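Side-chain contacts in Exo-beta-1,4-mannosidase (Rhizomucor miehei, PDB 4LYP), which probably removes terminal beta-linked mannose units from the non-reducing ends of mannosides, as a TIM-barrel enzyme of glycoside hydrolase family 5: residues C290-E295 with N312-D317; E103-Q108 with V163-G168; M147-F152 with Y210-R215. All coordinates share one frame; numbering follows the deposited sequence.

Interaction 1. Residues C290-E295 with N312-D317; sequences CHCWVE and NEYMHD
Cys292 and Tyr314 are brought together by first torsions of the same kind: SG of the cysteine stands opposite its own backbone nitrogen (chi1 -178°), and CG of the tyrosine does likewise (chi1 -176°). The thiol therefore reaches out from its own segment while the phenol ring swings out from the helix to meet it. SG approaches the ring at its edge, 4.0 Å from Tyr314 CE1, and the line from SG to the ring centroid, 5.2 Å long, lies 88° off the ring normal. This is a Cys sulfur-aromatic contact made at the ring edge, close to its plane.

The second partner of the thiol is Met315. Its chain bends at both chi2 and chi3, and this curl carries the terminal methyl back toward Cys292 although CB does not point there. The methyl CE of Met315 ends 3.9 Å from Cys292 SG and 4.0 Å from Cys292 CB, so the sulfur meets both a methyl and a ring edge. Val294 adds one branch: CG1 sits 3.7 Å from Tyr314 CD1, at an oblique approach to the ring, the two side chains running past each other in opposite directions. The touching atoms are carbon and sulfur throughout, so the evidence is for apolar packing, and Cys292, Val294 and Met315 are all buried. Between Cys292 and Val294, Trp293 turns away from the helix and contributes to a guanidine-binding pocket.

Segment 290-295 lies on strand 288-292 and the chain just after it. Its partner segment is part of helix 308-329, which leads on to the parallel strand 333-338. Met335 of that strand touches both Cys292 and Met315, Phe318 of helix 308-329 touches Cys292, and Tyr367 of helix 362-380 touches Val294 and Met315.

Interaction 2. Residues E103-Q108 with V163-G168; sequences EGPDDQ and VAWITG
The indole of Trp165 is the flat group at the centre of this contact, and the loop residues Glu103, Gly104 and Pro105 all reach it obliquely. The benzene end takes the closest approaches. Glu103 CB and Glu103 CG both lie 3.6 Å from Trp165 CH2, and the carbonyl oxygen of Gly104 comes within 3.4 Å of Trp165 CZ2. At the pyrrole end Pro105 CD stands 4.3 Å from Trp165 NE1, a looser approach.

The Glu103 side chain crosses the indole at about a right angle, its carboxylate plane turned 81° from the ring plane. It is the aliphatic part that packs on the tryptophan: a bend at chi2 (80°) leads the carboxylate away, where OE1 accepts a hydrogen bond from the backbone N of Gly158. Tyr162, three residues earlier on the helix, meets Trp165 edge-to-face.

Pro105 follows a cis peptide bond and opens a type I beta turn ending at Gln108. The arrangement is that of neighbouring beta-alpha loops of a TIM barrel: the loop after strand 95-99 packs against helix 158-167, inserted after the adjacent parallel strand 144-148.

Interaction 3. Residues M147-F152 with Y210-R215; sequences MTLGNF and YTVQNR
Val212 meets two buried residues, Met147 and Leu149, through different parts of its branched side chain. The methionine is curled, with chi2 at -75° and chi3 at -82°, and this double bend brings its methyl CE to 4.1 Å from Val212 CG1. Leu149 offers a branch instead: its CD2 lies 4.1 Å from Val212 CB, and the leucine and valine side chains pass in opposite directions. With CG1 of Val212 placed opposite its backbone nitrogen (chi1 -177°), that methyl is the one that reaches Met147. Both approaches are ordinary van der Waals distances between carbon atoms, so the join is apolar.

Just beyond the valine the helix ends, and Asn214 folds back on it. The carbonyl oxygen of Tyr210 accepts hydrogen bonds from both the backbone N and the side-chain ND2 of Asn214, the latter at 2.9 Å. ND2 also rests over the centre of the Tyr210 ring, 3.3 Å above its plane.

Met147 lies on strand 144-148 and Leu149 just past its end, whereas Val212 belongs to helix 197-213, packed outside. Trp233 of the adjacent parallel strand 230-234 touches both Met147 and Val212, and Val98 of strand 95-99 flanks Met147 as well.

Overall arrangement
Interactions 2 and 3 are neighbours, with centres 18 Å apart and nearest atoms about 5 Å apart. Their segments alternate along the chain, in the order 103-108, 147-152, 163-168, 210-215, so both draw on strand 144-148 or the chain that follows it, and the parallel neighbour 95-99 leads into the loop of interaction 2. Interaction 1 comes later, on strand 288-292 and helix 308-329. Its centre lies 29 Å from that of interaction 3, across the centre of the chain, and 34 Å from that of interaction 2. No two of the contacts touch. Interactions 2 and 3 thus share one region of the TIM barrel, around strands 95-99 and 144-148, and interaction 1 joins another part.

Interaction 1. Residues C290-E295 with N312-D317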
ATOM      1  N   CYS A 290      -2.355   3.875  -9.189  1.00  7.28           N
ATOM      2  CA  CYS A 290      -2.462   2.628  -9.906  1.00  6.48           C
ATOM      3  C   CYS A 290      -1.579   1.601  -9.243  1.00  6.57           C
ATOM      4  O   CYS A 290      -0.603   1.948  -8.527  1.00  7.34           O
ATOM      5  CB  CYS A 290      -2.134   2.871 -11.416  1.00  8.31           C
ATOM      6  SG  CYS A 290      -0.487   3.469 -11.764  1.00  9.35           S
ATOM      7  N   HIS A 291      -1.961   0.327  -9.426  1.00  6.81           N
ATOM      8  CA  HIS A 291      -1.197  -0.819  -8.921  1.00  6.59           C
ATOM      9  C   HIS A 291      -1.010  -1.707 -10.119  1.00  6.55           C
ATOM     10  O   HIS A 291      -1.980  -2.084 -10.794  1.00  9.65           O
ATOM     11  CB  HIS A 291      -2.008  -1.629  -7.918  1.00  7.34           C
ATOM     12  CG  HIS A 291      -2.416  -0.930  -6.645  1.00  6.61           C
ATOM     13  ND1 HIS A 291      -3.040  -1.573  -5.622  1.00  6.44           N
ATOM     14  CD2 HIS A 291      -2.289   0.369  -6.260  1.00  7.08           C
ATOM     15  CE1 HIS A 291      -3.300  -0.703  -4.641  1.00  7.64           C
ATOM     16  NE2 HIS A 291      -2.865   0.469  -4.996  1.00  6.73           N
ATOM     17  N   CYS A 292       0.249  -2.100 -10.462  1.00  6.76           N
ATOM     18  CA  CYS A 292       0.506  -2.884 -11.655  1.00  6.80           C
ATOM     19  C   CYS A 292       1.068  -4.255 -11.267  1.00  6.85           C
ATOM     20  O   CYS A 292       2.171  -4.321 -10.638  1.00  7.40           O
ATOM     21  CB  CYS A 292       1.514  -2.138 -12.547  1.00  8.74           C
ATOM     22  SG  CYS A 292       1.813  -3.089 -14.095  1.00  9.03           S
ATOM     23  N   TRP A 293       0.336  -5.324 -11.604  1.00  6.28           N
ATOM     24  CA  TRP A 293       0.654  -6.699 -11.164  1.00  6.81           C
ATOM     25  C   TRP A 293       0.671  -7.694 -12.274  1.00  6.26           C
ATOM     26  O   TRP A 293      -0.284  -8.429 -12.495  1.00  7.55           O
ATOM     27  CB  TRP A 293      -0.292  -7.098 -10.033  1.00  7.35           C
ATOM     28  CG  TRP A 293      -0.008  -6.347  -8.765  1.00  6.53           C
ATOM     29  CD1 TRP A 293      -0.752  -5.423  -8.108  1.00  7.07           C
ATOM     30  CD2 TRP A 293       1.221  -6.501  -8.032  1.00  6.29           C
ATOM     31  NE1 TRP A 293      -0.047  -4.935  -6.986  1.00  6.91           N
ATOM     32  CE2 TRP A 293       1.152  -5.615  -6.957  1.00  6.08           C
ATOM     33  CE3 TRP A 293       2.369  -7.309  -8.203  1.00  6.69           C
ATOM     34  CZ2 TRP A 293       2.174  -5.555  -6.006  1.00  6.10           C
ATOM     35  CZ3 TRP A 293       3.387  -7.229  -7.298  1.00  7.27           C
ATOM     36  CH2 TRP A 293       3.300  -6.323  -6.225  1.00  6.35           C
ATOM     37  N   VAL A 294       1.803  -7.745 -13.012  1.00  6.90           N
ATOM     38  CA  VAL A 294       1.829  -8.545 -14.222  1.00  7.47           C
ATOM     39  C   VAL A 294       1.639 -10.054 -13.962  1.00  6.38           C
ATOM     40  O   VAL A 294       0.965 -10.733 -14.754  1.00  7.69           O
ATOM     41  CB  VAL A 294       3.058  -8.247 -15.095  1.00  7.57           C
ATOM     42  CG1 VAL A 294       2.887  -6.909 -15.800  1.00  8.74           C
ATOM     43  CG2 VAL A 294       4.391  -8.400 -14.340  1.00  8.01           C
ATOM     44  N   GLU A 295       2.229 -10.628 -12.911  1.00  7.00           N
ATOM     45  CA  GLU A 295       2.041 -12.068 -12.710  1.00  7.60           C
ATOM     46  C   GLU A 295       0.591 -12.338 -12.280  1.00  6.97           C
ATOM     47  O   GLU A 295      -0.060 -13.234 -12.822  1.00  7.75           O
ATOM     48  CB  GLU A 295       3.029 -12.593 -11.659  1.00  7.69           C
ATOM     49  CG  GLU A 295       2.859 -14.074 -11.377  1.00  7.62           C
ATOM     50  CD  GLU A 295       3.848 -14.682 -10.422  1.00  7.45           C
ATOM     51  OE1 GLU A 295       4.827 -13.994 -10.030  1.00  7.85           O
ATOM     52  OE2 GLU A 295       3.644 -15.826 -10.051  1.00  9.34           O
ATOM     53  N   ASN A 312       7.665  -6.031 -19.647  1.00  7.83           N
ATOM     54  CA  ASN A 312       8.177  -4.674 -19.767  1.00  8.12           C
ATOM     55  C   ASN A 312       7.280  -3.845 -20.681  1.00  8.09           C
ATOM     56  O   ASN A 312       6.996  -2.684 -20.381  1.00  8.37           O
ATOM     57  CB  ASN A 312       9.617  -4.639 -20.337  1.00  9.56           C
ATOM     58  CG  ASN A 312      10.647  -5.165 -19.382  1.00  8.74           C
ATOM     59  OD1 ASN A 312      10.532  -4.946 -18.167  1.00  9.10           O
ATOM     60  ND2 ASN A 312      11.708  -5.757 -19.908  1.00 10.10           N
ATOM     61  N   GLU A 313       6.805  -4.431 -21.786  1.00  8.75           N
ATOM     62  CA  GLU A 313       5.946  -3.641 -22.683  1.00 10.10           C
ATOM     63  C   GLU A 313       4.612  -3.349 -22.019  1.00  8.38           C
ATOM     64  O   GLU A 313       4.067  -2.231 -22.166  1.00  9.35           O
ATOM     65  CB  GLU A 313       5.719  -4.481 -23.913  1.00 11.98           C
ATOM     66  CG  GLU A 313       7.026  -4.610 -24.720  1.00 16.70           C
ATOM     67  CD  GLU A 313       6.977  -5.648 -25.783  1.00 22.35           C
ATOM     68  OE1 GLU A 313       5.931  -6.217 -26.065  1.00 25.68           O
ATOM     69  OE2 GLU A 313       8.037  -5.826 -26.420  1.00 31.10           O
ATOM     70  N   TYR A 314       4.065  -4.293 -21.240  1.00  8.61           N
ATOM     71  CA  TYR A 314       2.809  -4.065 -20.536  1.00  8.54           C
ATOM     72  C   TYR A 314       2.979  -2.908 -19.551  1.00  7.50           C
ATOM     73  O   TYR A 314       2.158  -2.004 -19.505  1.00  8.59           O
ATOM     74  CB  TYR A 314       2.346  -5.322 -19.817  1.00  8.90           C
ATOM     75  CG  TYR A 314       1.005  -5.108 -19.165  1.00  9.66           C
ATOM     76  CD1 TYR A 314       0.898  -4.560 -17.877  1.00  9.36           C
ATOM     77  CD2 TYR A 314      -0.162  -5.425 -19.855  1.00 11.94           C
ATOM     78  CE1 TYR A 314      -0.311  -4.284 -17.294  1.00 12.28           C
ATOM     79  CE2 TYR A 314      -1.395  -5.194 -19.254  1.00 14.69           C
ATOM     80  CZ  TYR A 314      -1.433  -4.583 -17.951  1.00 14.49           C
ATOM     81  OH  TYR A 314      -2.651  -4.307 -17.403  1.00 20.27           O
ATOM     82  N   MET A 315       4.034  -2.932 -18.755  1.00  7.93           N
ATOM     83  CA  MET A 315       4.327  -1.854 -17.787  1.00  8.05           C
ATOM     84  C   MET A 315       4.453  -0.534 -18.527  1.00  7.85           C
ATOM     85  O   MET A 315       3.915   0.478 -18.082  1.00  8.03           O
ATOM     86  CB  MET A 315       5.582  -2.195 -17.001  1.00  9.26           C
ATOM     87  CG  MET A 315       6.124  -1.003 -16.197  1.00  9.53           C
ATOM     88  SD  MET A 315       4.981  -0.443 -14.845  1.00  9.58           S
ATOM     89  CE  MET A 315       5.388  -1.635 -13.545  1.00  9.03           C
ATOM     90  N   HIS A 316       5.184  -0.494 -19.633  1.00  8.67           N
ATOM     91  CA  HIS A 316       5.311   0.733 -20.355  1.00  8.90           C
ATOM     92  C   HIS A 316       3.956   1.317 -20.770  1.00  8.64           C
ATOM     93  O   HIS A 316       3.703   2.530 -20.590  1.00  9.29           O
ATOM     94  CB  HIS A 316       6.148   0.460 -21.638  1.00 10.68           C
ATOM     95  CG  HIS A 316       6.279   1.642 -22.500  1.00 14.51           C
ATOM     96  ND1 HIS A 316       5.359   1.969 -23.451  1.00 21.29           N
ATOM     97  CD2 HIS A 316       7.235   2.623 -22.494  1.00 22.70           C
ATOM     98  CE1 HIS A 316       5.762   3.104 -24.084  1.00 25.05           C
ATOM     99  NE2 HIS A 316       6.884   3.536 -23.460  1.00 24.40           N
ATOM    100  N   ASP A 317       3.115   0.454 -21.359  1.00  9.11           N
ATOM    101  CA  ASP A 317       1.824   0.945 -21.844  1.00  9.56           C
ATOM    102  C   ASP A 317       0.903   1.293 -20.670  1.00  8.79           C
ATOM    103  O   ASP A 317       0.076   2.187 -20.829  1.00 10.09           O
ATOM    104  CB  ASP A 317       1.164  -0.120 -22.771  1.00 11.33           C
ATOM    105  CG  ASP A 317       1.946  -0.366 -24.075  1.00 14.76           C
ATOM    106  OD1 ASP A 317       2.889   0.363 -24.340  1.00 17.16           O
ATOM    107  OD2 ASP A 317       1.590  -1.349 -24.719  1.00 21.27           O
TER

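Interaction 2. Residues E103-Q108 with V163-G168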
ATOM      1  N   GLU A 103      -8.308  -6.232  11.100  1.00  6.96           N
ATOM      2  CA  GLU A 103      -9.472  -6.704  11.806  1.00  7.41           C
ATOM      3  C   GLU A 103      -9.275  -8.132  12.263  1.00  7.34           C
ATOM      4  O   GLU A 103      -8.744  -8.987  11.527  1.00  7.57           O
ATOM      5  CB  GLU A 103     -10.731  -6.559  10.937  1.00  8.49           C
ATOM      6  CG  GLU A 103     -11.118  -5.103  10.691  1.00  8.39           C
ATOM      7  CD  GLU A 103     -10.296  -4.431   9.573  1.00  7.73           C
ATOM      8  OE1 GLU A 103     -10.041  -4.984   8.525  1.00  8.57           O
ATOM      9  OE2 GLU A 103     -10.002  -3.208   9.800  1.00  8.61           O
ATOM     10  N   GLY A 104      -9.766  -8.434  13.482  1.00  7.54           N
ATOM     11  CA  GLY A 104      -9.864  -9.814  13.970  1.00  8.23           C
ATOM     12  C   GLY A 104     -11.163 -10.465  13.492  1.00  8.15           C
ATOM     13  O   GLY A 104     -11.805  -9.959  12.549  1.00  7.73           O
ATOM     14  N   PRO A 105     -11.595 -11.563  14.090  1.00  8.00           N
ATOM     15  CA  PRO A 105     -10.945 -12.213  15.271  1.00  8.29           C
ATOM     16  C   PRO A 105      -9.578 -12.835  14.944  1.00  7.85           C
ATOM     17  O   PRO A 105      -9.255 -13.099  13.762  1.00  8.10           O
ATOM     18  CB  PRO A 105     -11.972 -13.272  15.670  1.00  9.28           C
ATOM     19  CG  PRO A 105     -12.725 -13.570  14.479  1.00 13.30           C
ATOM     20  CD  PRO A 105     -12.831 -12.301  13.659  1.00  9.05           C
ATOM     21  N   ASP A 106      -8.811 -13.116  15.988  1.00  7.86           N
ATOM     22  CA  ASP A 106      -7.418 -13.510  15.844  1.00  7.61           C
ATOM     23  C   ASP A 106      -7.219 -15.011  15.682  1.00  7.01           C
ATOM     24  O   ASP A 106      -6.093 -15.507  15.772  1.00  7.63           O
ATOM     25  CB  ASP A 106      -6.614 -13.016  17.075  1.00  8.87           C
ATOM     26  CG  ASP A 106      -6.488 -11.452  17.090  1.00  7.86           C
ATOM     27  OD1 ASP A 106      -6.163 -10.937  15.983  1.00  8.43           O
ATOM     28  OD2 ASP A 106      -6.679 -10.843  18.118  1.00  9.69           O
ATOM     29  N   ASP A 107      -8.299 -15.760  15.378  1.00  7.39           N
ATOM     30  CA  ASP A 107      -8.228 -17.175  15.070  1.00  7.83           C
ATOM     31  C   ASP A 107      -8.406 -17.417  13.576  1.00  8.22           C
ATOM     32  O   ASP A 107      -8.746 -18.570  13.172  1.00 11.72           O
ATOM     33  CB  ASP A 107      -9.293 -17.954  15.891  1.00  8.69           C
ATOM     34  CG  ASP A 107     -10.686 -17.610  15.495  1.00  8.95           C
ATOM     35  OD1 ASP A 107     -10.963 -16.609  14.797  1.00  9.42           O
ATOM     36  OD2 ASP A 107     -11.642 -18.321  15.957  1.00 14.41           O
ATOM     37  N   GLN A 108      -8.237 -16.410  12.730  1.00  8.64           N
ATOM     38  CA  GLN A 108      -8.493 -16.564  11.292  1.00  8.01           C
ATOM     39  C   GLN A 108      -7.176 -16.787  10.539  1.00  7.43           C
ATOM     40  O   GLN A 108      -6.165 -16.163  10.805  1.00  9.07           O
ATOM     41  CB  GLN A 108      -9.178 -15.349  10.722  1.00  8.52           C
ATOM     42  CG  GLN A 108     -10.597 -15.136  11.363  1.00  9.33           C
ATOM     43  CD  GLN A 108     -11.507 -16.297  11.012  1.00  8.48           C
ATOM     44  OE1 GLN A 108     -11.760 -16.552   9.824  1.00 10.21           O
ATOM     45  NE2 GLN A 108     -11.990 -16.996  12.031  1.00  9.71           N
ATOM     46  N   VAL A 163     -18.186  -7.605   6.638  1.00  7.67           N
ATOM     47  CA  VAL A 163     -19.375  -8.316   6.222  1.00  8.28           C
ATOM     48  C   VAL A 163     -19.679  -9.453   7.170  1.00  8.64           C
ATOM     49  O   VAL A 163     -20.836  -9.646   7.579  1.00 10.15           O
ATOM     50  CB  VAL A 163     -19.269  -8.772   4.747  1.00  9.12           C
ATOM     51  CG1 VAL A 163     -20.427  -9.718   4.382  1.00 10.06           C
ATOM     52  CG2 VAL A 163     -19.218  -7.562   3.804  1.00  9.30           C
ATOM     53  N   ALA A 164     -18.662 -10.241   7.564  1.00  9.11           N
ATOM     54  CA  ALA A 164     -18.883 -11.321   8.527  1.00 10.11           C
ATOM     55  C   ALA A 164     -19.414 -10.779   9.838  1.00  9.05           C
ATOM     56  O   ALA A 164     -20.283 -11.425  10.492  1.00 11.91           O
ATOM     57  CB  ALA A 164     -17.560 -12.055   8.749  1.00 10.33           C
ATOM     58  N   TRP A 165     -18.860  -9.684  10.338  1.00  9.33           N
ATOM     59  CA  TRP A 165     -19.405  -9.082  11.558  1.00 10.67           C
ATOM     60  C   TRP A 165     -20.853  -8.704  11.423  1.00 10.12           C
ATOM     61  O   TRP A 165     -21.637  -8.978  12.337  1.00 14.35           O
ATOM     62  CB  TRP A 165     -18.580  -7.908  11.953  1.00 10.07           C
ATOM     63  CG  TRP A 165     -17.265  -8.222  12.651  1.00  9.44           C
ATOM     64  CD1 TRP A 165     -17.010  -9.247  13.496  1.00  9.98           C
ATOM     65  CD2 TRP A 165     -16.059  -7.418  12.613  1.00  8.54           C
ATOM     66  NE1 TRP A 165     -15.712  -9.176  13.985  1.00  9.97           N
ATOM     67  CE2 TRP A 165     -15.102  -8.052  13.478  1.00  9.47           C
ATOM     68  CE3 TRP A 165     -15.702  -6.224  11.977  1.00  9.62           C
ATOM     69  CZ2 TRP A 165     -13.854  -7.499  13.717  1.00  9.77           C
ATOM     70  CZ3 TRP A 165     -14.461  -5.682  12.261  1.00 10.01           C
ATOM     71  CH2 TRP A 165     -13.532  -6.326  13.115  1.00 10.52           C
ATOM     72  N   ILE A 166     -21.255  -8.119  10.310  1.00  8.96           N
ATOM     73  CA  ILE A 166     -22.632  -7.691  10.177  1.00 10.19           C
ATOM     74  C   ILE A 166     -23.587  -8.845  10.012  1.00 11.17           C
ATOM     75  O   ILE A 166     -24.670  -8.849  10.611  1.00 13.42           O
ATOM     76  CB  ILE A 166     -22.750  -6.685   8.966  1.00 10.61           C
ATOM     77  CG1 ILE A 166     -21.906  -5.422   9.208  1.00 11.93           C
ATOM     78  CG2 ILE A 166     -24.257  -6.338   8.737  1.00 12.22           C
ATOM     79  CD1 ILE A 166     -22.168  -4.733  10.534  1.00 13.87           C
ATOM     80  N   THR A 167     -23.179  -9.865   9.256  1.00 11.27           N
ATOM     81  CA  THR A 167     -24.087 -11.011   8.975  1.00 12.19           C
ATOM     82  C   THR A 167     -24.100 -11.993  10.102  1.00 13.85           C
ATOM     83  O   THR A 167     -24.976 -12.816  10.175  1.00 19.14           O
ATOM     84  CB  THR A 167     -23.745 -11.680   7.626  1.00 13.52           C
ATOM     85  OG1 THR A 167     -22.433 -12.241   7.744  1.00 16.21           O
ATOM     86  CG2 THR A 167     -23.812 -10.780   6.458  1.00 15.46           C
ATOM     87  N   GLY A 168     -23.106 -11.878  11.009  1.00 14.28           N
ATOM     88  CA  GLY A 168     -22.960 -12.787  12.110  1.00 18.41           C
ATOM     89  C   GLY A 168     -22.424 -14.134  11.724  1.00 20.43           C
ATOM     90  O   GLY A 168     -22.536 -15.041  12.512  1.00 31.82           O
TER

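Interaction 3. Residues M147-F152 with Y210-R215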
ATOM      1  N   MET A 147      -1.768   6.513   4.675  1.00  6.38           N
ATOM      2  CA  MET A 147      -2.396   5.726   5.758  1.00  6.34           C
ATOM      3  C   MET A 147      -3.597   4.953   5.194  1.00  6.19           C
ATOM      4  O   MET A 147      -4.671   5.532   5.034  1.00  7.25           O
ATOM      5  CB  MET A 147      -2.864   6.641   6.839  1.00  7.84           C
ATOM      6  CG  MET A 147      -1.725   7.376   7.599  1.00  7.63           C
ATOM      7  SD  MET A 147      -0.849   6.306   8.736  1.00  8.02           S
ATOM      8  CE  MET A 147      -1.993   6.401  10.123  1.00  8.20           C
ATOM      9  N   THR A 148      -3.398   3.691   4.862  1.00  6.34           N
ATOM     10  CA  THR A 148      -4.469   2.859   4.272  1.00  7.07           C
ATOM     11  C   THR A 148      -5.427   2.443   5.394  1.00  6.86           C
ATOM     12  O   THR A 148      -5.010   1.802   6.370  1.00  7.78           O
ATOM     13  CB  THR A 148      -3.911   1.677   3.539  1.00  6.85           C
ATOM     14  OG1 THR A 148      -2.913   2.151   2.584  1.00  6.89           O
ATOM     15  CG2 THR A 148      -4.964   0.900   2.789  1.00  8.03           C
ATOM     16  N   LEU A 149      -6.698   2.860   5.294  1.00  6.61           N
ATOM     17  CA  LEU A 149      -7.649   2.693   6.411  1.00  6.63           C
ATOM     18  C   LEU A 149      -8.432   1.400   6.376  1.00  6.81           C
ATOM     19  O   LEU A 149      -9.184   1.111   7.342  1.00  6.97           O
ATOM     20  CB  LEU A 149      -8.579   3.896   6.437  1.00  7.50           C
ATOM     21  CG  LEU A 149      -7.930   5.198   6.866  1.00  7.24           C
ATOM     22  CD1 LEU A 149      -8.770   6.381   6.365  1.00  9.00           C
ATOM     23  CD2 LEU A 149      -7.821   5.204   8.383  1.00  9.27           C
ATOM     24  N   GLY A 150      -8.318   0.633   5.300  1.00  6.76           N
ATOM     25  CA  GLY A 150      -9.057  -0.630   5.171  1.00  6.76           C
ATOM     26  C   GLY A 150      -8.521  -1.406   4.027  1.00  5.61           C
ATOM     27  O   GLY A 150      -7.512  -0.989   3.420  1.00  6.71           O
ATOM     28  N   ASN A 151      -9.196  -2.493   3.704  1.00  7.19           N
ATOM     29  CA  ASN A 151      -8.628  -3.429   2.713  1.00  6.54           C
ATOM     30  C   ASN A 151      -9.746  -4.206   2.108  1.00  6.03           C
ATOM     31  O   ASN A 151     -10.553  -4.787   2.857  1.00  6.76           O
ATOM     32  CB  ASN A 151      -7.639  -4.364   3.408  1.00  6.50           C
ATOM     33  CG  ASN A 151      -6.788  -5.204   2.477  1.00  6.56           C
ATOM     34  OD1 ASN A 151      -6.850  -5.106   1.238  1.00  6.83           O
ATOM     35  ND2 ASN A 151      -5.932  -5.987   3.094  1.00  7.62           N
ATOM     36  N   PHE A 152      -9.875  -4.248   0.803  1.00  6.45           N
ATOM     37  CA  PHE A 152     -10.843  -5.159   0.206  1.00  6.74           C
ATOM     38  C   PHE A 152     -10.469  -6.592   0.590  1.00  6.63           C
ATOM     39  O   PHE A 152     -11.390  -7.426   0.783  1.00  7.50           O
ATOM     40  CB  PHE A 152     -10.892  -4.965  -1.300  1.00  7.74           C
ATOM     41  CG  PHE A 152     -11.995  -5.779  -1.910  1.00  7.12           C
ATOM     42  CD1 PHE A 152     -13.304  -5.277  -1.924  1.00  7.99           C
ATOM     43  CD2 PHE A 152     -11.769  -7.093  -2.381  1.00  8.53           C
ATOM     44  CE1 PHE A 152     -14.347  -6.028  -2.413  1.00  8.66           C
ATOM     45  CE2 PHE A 152     -12.841  -7.859  -2.884  1.00  9.13           C
ATOM     46  CZ  PHE A 152     -14.133  -7.299  -2.887  1.00  8.80           C
ATOM     47  N   TYR A 210     -12.591   7.304  12.286  1.00  8.02           N
ATOM     48  CA  TYR A 210     -12.577   8.349  13.295  1.00  9.31           C
ATOM     49  C   TYR A 210     -11.517   8.046  14.334  1.00  8.45           C
ATOM     50  O   TYR A 210     -10.786   8.962  14.769  1.00  9.06           O
ATOM     51  CB  TYR A 210     -13.985   8.408  13.961  1.00  9.96           C
ATOM     52  CG  TYR A 210     -14.032   9.433  15.079  1.00 11.19           C
ATOM     53  CD1 TYR A 210     -13.621   9.108  16.381  1.00 14.30           C
ATOM     54  CD2 TYR A 210     -14.408  10.750  14.831  1.00 12.71           C
ATOM     55  CE1 TYR A 210     -13.617  10.086  17.387  1.00 16.18           C
ATOM     56  CE2 TYR A 210     -14.402  11.712  15.817  1.00 16.29           C
ATOM     57  CZ  TYR A 210     -13.959  11.377  17.057  1.00 17.00           C
ATOM     58  OH  TYR A 210     -13.998  12.374  18.012  1.00 26.16           O
ATOM     59  N   THR A 211     -11.430   6.773  14.754  1.00  8.96           N
ATOM     60  CA  THR A 211     -10.523   6.423  15.843  1.00  8.67           C
ATOM     61  C   THR A 211      -9.071   6.649  15.373  1.00  8.13           C
ATOM     62  O   THR A 211      -8.265   7.190  16.136  1.00  9.36           O
ATOM     63  CB  THR A 211     -10.724   4.971  16.222  1.00  8.91           C
ATOM     64  OG1 THR A 211     -12.040   4.794  16.734  1.00 11.03           O
ATOM     65  CG2 THR A 211      -9.734   4.565  17.314  1.00 10.53           C
ATOM     66  N   VAL A 212      -8.723   6.291  14.139  1.00  8.20           N
ATOM     67  CA  VAL A 212      -7.350   6.530  13.666  1.00  7.79           C
ATOM     68  C   VAL A 212      -7.089   7.994  13.456  1.00  8.06           C
ATOM     69  O   VAL A 212      -6.028   8.518  13.879  1.00  8.22           O
ATOM     70  CB  VAL A 212      -7.041   5.702  12.402  1.00  7.67           C
ATOM     71  CG1 VAL A 212      -5.616   5.902  11.967  1.00  8.50           C
ATOM     72  CG2 VAL A 212      -7.307   4.217  12.654  1.00  9.02           C
ATOM     73  N   GLN A 213      -8.001   8.735  12.849  1.00  7.88           N
ATOM     74  CA  GLN A 213      -7.754  10.156  12.599  1.00  8.58           C
ATOM     75  C   GLN A 213      -7.584  10.940  13.888  1.00  8.25           C
ATOM     76  O   GLN A 213      -6.877  11.947  13.940  1.00  8.88           O
ATOM     77  CB  GLN A 213      -8.853  10.765  11.740  1.00  9.02           C
ATOM     78  CG  GLN A 213      -8.845  10.238  10.305  1.00  8.55           C
ATOM     79  CD  GLN A 213      -9.868  10.959   9.430  1.00  8.09           C
ATOM     80  OE1 GLN A 213     -10.993  11.235   9.827  1.00 10.69           O
ATOM     81  NE2 GLN A 213      -9.453  11.314   8.236  1.00  9.27           N
ATOM     82  N   ASN A 214      -8.271  10.488  14.983  1.00  8.90           N
ATOM     83  CA  ASN A 214      -8.180  11.182  16.288  1.00  9.88           C
ATOM     84  C   ASN A 214      -7.214  10.564  17.249  1.00  8.96           C
ATOM     85  O   ASN A 214      -7.130  10.971  18.409  1.00 10.93           O
ATOM     86  CB  ASN A 214      -9.597  11.264  16.845  1.00 10.60           C
ATOM     87  CG  ASN A 214     -10.378  12.286  16.063  1.00 11.10           C
ATOM     88  OD1 ASN A 214     -10.272  13.500  16.324  1.00 12.41           O
ATOM     89  ND2 ASN A 214     -11.087  11.840  15.035  1.00 11.95           N
ATOM     90  N   ARG A 215      -6.403   9.600  16.817  1.00  9.19           N
ATOM     91  CA  ARG A 215      -5.430   8.955  17.721  1.00  8.68           C
ATOM     92  C   ARG A 215      -4.406  10.002  18.179  1.00  9.12           C
ATOM     93  O   ARG A 215      -3.849  10.723  17.348  1.00  9.39           O
ATOM     94  CB  ARG A 215      -4.718   7.845  16.885  1.00  9.21           C
ATOM     95  CG  ARG A 215      -3.509   7.181  17.641  1.00  8.44           C
ATOM     96  CD  ARG A 215      -3.963   6.384  18.876  1.00  9.37           C
ATOM     97  NE  ARG A 215      -2.790   5.692  19.407  1.00  8.48           N
ATOM     98  CZ  ARG A 215      -2.882   4.727  20.329  1.00  7.88           C
ATOM     99  NH1 ARG A 215      -4.089   4.341  20.811  1.00  9.68           N
ATOM    100  NH2 ARG A 215      -1.788   4.103  20.723  1.00  9.31           N
TER